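Local atomic coordinates of prenylcyclase (PDB entry 6IJ1), a protein that probably cyclises or transfers prenyl groups, as expected of a prenylcyclase related to terpene cyclases. Residues G188-Y193 / E216-A221; R224-R229 / R254-G259. All coordinates share one frame; numbering follows the deposited sequence.

Helix 216-229 is common to both interactions: its first half takes part in interaction 1, where residues 188-193 of the loop between helices 173-182 and 198-209 meet it, and its second half in interaction 2, where it packs on the end of helix 246-256. Both segments of interaction 1 precede those of interaction 2 along the chain, and the contact centres lie about 9 Å apart on the same side of the chain's centre. They touch directly where Glu-189 CB sits 3.4 Å from Trp-225 CE2. One helix is thus packed against a loop that precedes helix 198-209 and against the end of the next helix in the chain, within a predominantly helical fold.

Interaction 1 (G188-Y193 / E216-A221); sequences GEWPAY and EPARAA
Trp-190 and Gly-188 both meet helix 216-229 near its start, and together with Gln-184 they spell QxxxGxW, the signature of the QW motif known from squalene-hopene and related cyclases. The indole touches the helix with the far corner of its six-membered ring: CH2 of Trp-190 lies 4.0 Å from CB of Ala-218, which approaches the ring obliquely. The same ring carbon is 4.2 Å from the carbonyl O of Ala-218. Gly-188 makes the second touch through its backbone, its CA standing 4.0 Å from O of Ala-221, one helical turn further on. Because Gly-188 has no CB to collide with that oxygen, the chain can run close, the CA atoms of Gly-188 and Ala-221 being 4.9 Å apart; its phi of 106° also suits glycine.

Trp-190 reaches the helix because its CG is anti to the carbonyl carbon (chi1 -78°), which carries the six-membered ring across although the CB itself does not point there. Its nitrogen is occupied on another side, NE1 donating to O of Leu-180, while Ala-205 and Leu-209 of helix 198-209 and Val-158 of helix 158-164 pack around the ring. The backbone of Trp-190 is also gripped, its N by Thr-202 and its O by Ser-201, which ties the loop to helix 198-209.

Gln-184 joins the two segments, consistent with the part the glutamine plays in QW motifs of related cyclases. Its side chain touches Trp-190, and its amide NE2 is hydrogen-bonded both to O of Gly-188 in the loop and to O of Ala-218 in the helix.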
loop_
_atom_site.group_PDB
_atom_site.type_symbol
_atom_site.label_atom_id
_atom_site.label_comp_id
_atom_site.label_asym_id
_atom_site.label_seq_id
_atom_site.Cartn_x
_atom_site.Cartn_y
_atom_site.Cartn_z
ATOM N N GLY A 188 -10.658 9.086 -13.979
ATOM C CA GLY A 188 -9.436 8.325 -14.169
ATOM C C GLY A 188 -8.824 7.729 -12.897
ATOM O O GLY A 188 -7.953 6.872 -12.989
ATOM N N GLU A 189 -9.223 8.211 -11.737
ATOM C CA GLU A 189 -8.671 7.660 -10.514
ATOM C C GLU A 189 -9.491 6.519 -9.968
ATOM O O GLU A 189 -10.663 6.304 -10.298
ATOM C CB GLU A 189 -8.573 8.756 -9.447
ATOM C CG GLU A 189 -9.819 9.047 -8.660
ATOM C CD GLU A 189 -10.779 10.011 -9.347
ATOM O OE1 GLU A 189 -10.837 10.103 -10.612
ATOM O OE2 GLU A 189 -11.494 10.695 -8.567
ATOM N N TRP A 190 -8.870 5.792 -9.033
ATOM C CA TRP A 190 -9.609 4.819 -8.254
ATOM C C TRP A 190 -9.761 5.317 -6.833
ATOM O O TRP A 190 -8.810 5.865 -6.285
ATOM C CB TRP A 190 -8.887 3.482 -8.187
ATOM C CG TRP A 190 -9.001 2.608 -9.443
ATOM C CD1 TRP A 190 -9.915 1.610 -9.613
ATOM C CD2 TRP A 190 -8.178 2.625 -10.626
ATOM N NE1 TRP A 190 -9.722 0.990 -10.827
ATOM C CE2 TRP A 190 -8.682 1.595 -11.485
ATOM C CE3 TRP A 190 -7.143 3.445 -11.083
ATOM C CZ2 TRP A 190 -8.143 1.314 -12.731
ATOM C CZ3 TRP A 190 -6.547 3.140 -12.329
ATOM C CH2 TRP A 190 -7.076 2.080 -13.138
ATOM N N PRO A 191 -10.880 5.049 -6.203
ATOM C CA PRO A 191 -11.056 5.401 -4.803
ATOM C C PRO A 191 -10.374 4.376 -3.898
ATOM O O PRO A 191 -10.044 3.277 -4.315
ATOM C CB PRO A 191 -12.577 5.334 -4.663
ATOM C CG PRO A 191 -12.929 4.176 -5.526
ATOM C CD PRO A 191 -12.081 4.376 -6.763
ATOM N N ALA A 192 -10.170 4.761 -2.633
ATOM C CA ALA A 192 -9.544 3.907 -1.631
ATOM C C ALA A 192 -10.518 3.777 -0.467
ATOM O O ALA A 192 -11.280 4.702 -0.186
ATOM C CB ALA A 192 -8.233 4.498 -1.097
ATOM N N TYR A 193 -10.476 2.634 0.218
ATOM C CA TYR A 193 -11.238 2.490 1.446
ATOM C C TYR A 193 -10.431 2.946 2.641
ATOM O O TYR A 193 -10.890 3.820 3.397
ATOM C CB TYR A 193 -11.650 1.022 1.607
ATOM C CG TYR A 193 -12.604 0.749 2.774
ATOM C CD1 TYR A 193 -13.989 1.056 2.675
ATOM C CD2 TYR A 193 -12.128 0.156 3.960
ATOM C CE1 TYR A 193 -14.845 0.731 3.753
ATOM C CE2 TYR A 193 -13.005 -0.177 5.019
ATOM C CZ TYR A 193 -14.356 0.141 4.879
ATOM O OH TYR A 193 -15.161 -0.201 5.952
ATOM N N GLU A 216 -4.563 -1.025 -20.950
ATOM C CA GLU A 216 -3.905 0.220 -21.330
ATOM C C GLU A 216 -4.850 1.433 -21.310
ATOM O O GLU A 216 -4.412 2.513 -20.863
ATOM C CB GLU A 216 -3.238 0.107 -22.728
ATOM C CG GLU A 216 -2.300 -1.069 -22.821
ATOM C CD GLU A 216 -2.997 -2.390 -23.260
ATOM O OE1 GLU A 216 -4.259 -2.481 -23.145
ATOM O OE2 GLU A 216 -2.269 -3.330 -23.716
ATOM N N PRO A 217 -6.115 1.368 -21.758
ATOM C CA PRO A 217 -6.974 2.547 -21.665
ATOM C C PRO A 217 -7.107 3.043 -20.214
ATOM O O PRO A 217 -7.000 4.213 -19.987
ATOM C CB PRO A 217 -8.299 2.039 -22.241
ATOM C CG PRO A 217 -7.865 0.932 -23.178
ATOM C CD PRO A 217 -6.728 0.246 -22.456
ATOM N N ALA A 218 -7.350 2.126 -19.280
ATOM C CA ALA A 218 -7.487 2.516 -17.860
ATOM C C ALA A 218 -6.196 3.176 -17.370
ATOM O O ALA A 218 -6.286 4.182 -16.674
ATOM C CB ALA A 218 -7.836 1.312 -17.027
ATOM N N ARG A 219 -5.047 2.611 -17.728
ATOM C CA ARG A 219 -3.750 3.171 -17.273
ATOM C C ARG A 219 -3.506 4.549 -17.887
ATOM O O ARG A 219 -3.003 5.410 -17.184
ATOM C CB ARG A 219 -2.615 2.188 -17.559
ATOM C CG ARG A 219 -2.637 0.986 -16.630
ATOM C CD ARG A 219 -1.487 0.052 -16.892
ATOM N NE ARG A 219 -1.759 -0.806 -18.023
ATOM C CZ ARG A 219 -0.867 -1.101 -18.945
ATOM N NH1 ARG A 219 0.243 -0.393 -19.027
ATOM N NH2 ARG A 219 -1.076 -2.113 -19.759
ATOM N N ALA A 220 -3.850 4.732 -19.158
ATOM C CA ALA A 220 -3.646 6.046 -19.809
ATOM C C ALA A 220 -4.534 7.105 -19.150
ATOM O O ALA A 220 -4.076 8.231 -19.005
ATOM C CB ALA A 220 -3.930 5.937 -21.285
ATOM N N ALA A 221 -5.770 6.745 -18.806
ATOM C CA ALA A 221 -6.705 7.699 -18.171
ATOM C C ALA A 221 -6.200 8.053 -16.769
ATOM O O ALA A 221 -6.251 9.221 -16.402
ATOM C CB ALA A 221 -8.090 7.112 -18.120
#

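Interaction 2 (R224-R229 / R254-G259); sequences RWAAGR and RAVAQG
Val-256 makes the most extensive share of this helix-to-helix contact, reaching Ala-226 and Ala-227 through one methyl group. From its CB the two branches part: CG1 is anti to the backbone N (chi1 175°) and turns off from the nearest partners, whereas CG2, anti to the carbonyl carbon, runs into the groove between the two alanines. There CG2 lies 3.5 Å from N of Ala-227 and 3.7 Å from its CA, so the methyl rests on the helix backbone itself. It also meets CB of Ala-226 at 3.7 Å and CB of Ala-227 at 4.0 Å. Beside it, CB of Ala-226 meets CB of Ala-255 methyl to methyl at 3.6 Å. With such small side chains the backbones come close, the CA atoms of Ala-226 and Val-256 being only 5.7 Å apart.

From Val-256 on, the chain enters a type I beta turn that ends at Gly-259, closed by Gly-259 N bonding to O of Val-256. The next residue, Glu-260, forms a salt bridge with Arg-224, adding a polar clasp to the apolar packing. Helix 265-278 covers the contact too: its Ile-268 packs on Val-256 and its Gln-267 on Ala-227, while Trp-225 touches Glu-199 and Thr-202 of helix 198-209.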
loop_
_atom_site.group_PDB
_atom_site.type_symbol
_atom_site.label_atom_id
_atom_site.label_comp_id
_atom_site.label_asym_id
_atom_site.label_seq_id
_atom_site.Cartn_x
_atom_site.Cartn_y
_atom_site.Cartn_z
ATOM N N ARG A 224 -3.230 10.463 -16.819
ATOM C CA ARG A 224 -3.664 11.826 -17.082
ATOM C C ARG A 224 -4.250 12.464 -15.818
ATOM O O ARG A 224 -3.965 13.631 -15.513
ATOM C CB ARG A 224 -4.684 11.864 -18.215
ATOM C CG ARG A 224 -3.974 11.768 -19.584
ATOM C CD ARG A 224 -4.715 10.917 -20.617
ATOM N NE ARG A 224 -4.015 11.128 -21.894
ATOM C CZ ARG A 224 -2.988 10.407 -22.307
ATOM N NH1 ARG A 224 -2.526 9.396 -21.532
ATOM N NH2 ARG A 224 -2.366 10.696 -23.499
ATOM N N TRP A 225 -5.060 11.717 -15.058
ATOM C CA TRP A 225 -5.572 12.239 -13.790
ATOM C C TRP A 225 -4.411 12.615 -12.871
ATOM O O TRP A 225 -4.380 13.719 -12.270
ATOM C CB TRP A 225 -6.465 11.179 -13.135
ATOM C CG TRP A 225 -6.872 11.554 -11.746
ATOM C CD1 TRP A 225 -7.929 12.339 -11.384
ATOM C CD2 TRP A 225 -6.235 11.132 -10.531
ATOM N NE1 TRP A 225 -7.990 12.473 -10.001
ATOM C CE2 TRP A 225 -6.940 11.758 -9.472
ATOM C CE3 TRP A 225 -5.115 10.362 -10.232
ATOM C CZ2 TRP A 225 -6.571 11.589 -8.116
ATOM C CZ3 TRP A 225 -4.755 10.165 -8.859
ATOM C CH2 TRP A 225 -5.517 10.747 -7.838
ATOM N N ALA A 226 -3.450 11.709 -12.734
ATOM C CA ALA A 226 -2.336 11.921 -11.805
ATOM C C ALA A 226 -1.483 13.100 -12.234
ATOM O O ALA A 226 -1.002 13.852 -11.374
ATOM C CB ALA A 226 -1.493 10.641 -11.680
ATOM N N ALA A 227 -1.242 13.272 -13.554
ATOM C CA ALA A 227 -0.386 14.371 -13.962
ATOM C C ALA A 227 -1.005 15.705 -13.588
ATOM O O ALA A 227 -0.281 16.650 -13.236
ATOM C CB ALA A 227 -0.141 14.290 -15.487
ATOM N N GLY A 228 -2.336 15.801 -13.613
ATOM C CA GLY A 228 -3.021 17.028 -13.239
ATOM C C GLY A 228 -2.971 17.338 -11.758
ATOM O O GLY A 228 -3.293 18.477 -11.372
ATOM N N ARG A 229 -2.637 16.334 -10.921
ATOM C CA ARG A 229 -2.539 16.507 -9.460
ATOM C C ARG A 229 -1.225 17.140 -9.055
ATOM O O ARG A 229 -1.116 17.662 -7.935
ATOM C CB ARG A 229 -2.668 15.140 -8.746
ATOM C CG ARG A 229 -3.958 14.303 -9.012
ATOM C CD ARG A 229 -5.130 14.846 -8.288
ATOM N NE ARG A 229 -4.947 14.614 -6.853
ATOM C CZ ARG A 229 -5.020 15.569 -5.893
ATOM N NH1 ARG A 229 -5.369 16.832 -6.188
ATOM N NH2 ARG A 229 -4.811 15.266 -4.608
ATOM N N ARG A 254 4.154 7.832 -9.587
ATOM C CA ARG A 254 4.114 6.433 -10.031
ATOM C C ARG A 254 2.933 6.171 -10.942
ATOM O O ARG A 254 3.108 5.419 -11.926
ATOM C CB ARG A 254 4.034 5.560 -8.787
ATOM C CG ARG A 254 5.371 5.437 -8.112
ATOM C CD ARG A 254 5.292 4.902 -6.674
ATOM N NE ARG A 254 4.754 3.532 -6.703
ATOM C CZ ARG A 254 4.524 2.838 -5.602
ATOM N NH1 ARG A 254 4.786 3.386 -4.404
ATOM N NH2 ARG A 254 4.016 1.618 -5.719
ATOM N N ALA A 255 1.798 6.849 -10.736
ATOM C CA ALA A 255 0.647 6.682 -11.625
ATOM C C ALA A 255 0.933 7.319 -12.994
ATOM O O ALA A 255 0.569 6.751 -14.055
ATOM C CB ALA A 255 -0.609 7.252 -10.968
ATOM N N VAL A 256 1.604 8.471 -13.003
ATOM C CA VAL A 256 1.927 9.091 -14.294
ATOM C C VAL A 256 2.802 8.161 -15.102
ATOM O O VAL A 256 2.670 8.076 -16.339
ATOM C CB VAL A 256 2.627 10.434 -14.048
ATOM C CG1 VAL A 256 3.077 11.011 -15.430
ATOM C CG2 VAL A 256 1.688 11.408 -13.459
ATOM N N ALA A 257 3.748 7.495 -14.444
ATOM C CA ALA A 257 4.728 6.653 -15.109
ATOM C C ALA A 257 4.084 5.441 -15.783
ATOM O O ALA A 257 4.781 4.788 -16.588
ATOM C CB ALA A 257 5.806 6.222 -14.113
ATOM N N GLN A 258 2.783 5.193 -15.574
ATOM C CA GLN A 258 2.119 4.110 -16.310
ATOM C C GLN A 258 1.334 4.576 -17.515
ATOM O O GLN A 258 0.610 3.771 -18.127
ATOM C CB GLN A 258 1.243 3.270 -15.366
ATOM C CG GLN A 258 2.072 2.479 -14.312
ATOM C CD GLN A 258 3.187 1.540 -14.791
ATOM O OE1 GLN A 258 3.064 0.926 -15.812
ATOM N NE2 GLN A 258 4.270 1.448 -14.023
ATOM N N GLY A 259 1.519 5.831 -17.923
ATOM C CA GLY A 259 1.091 6.264 -19.245
ATOM C C GLY A 259 1.940 5.676 -20.345
ATOM O O GLY A 259 2.888 4.915 -20.156
#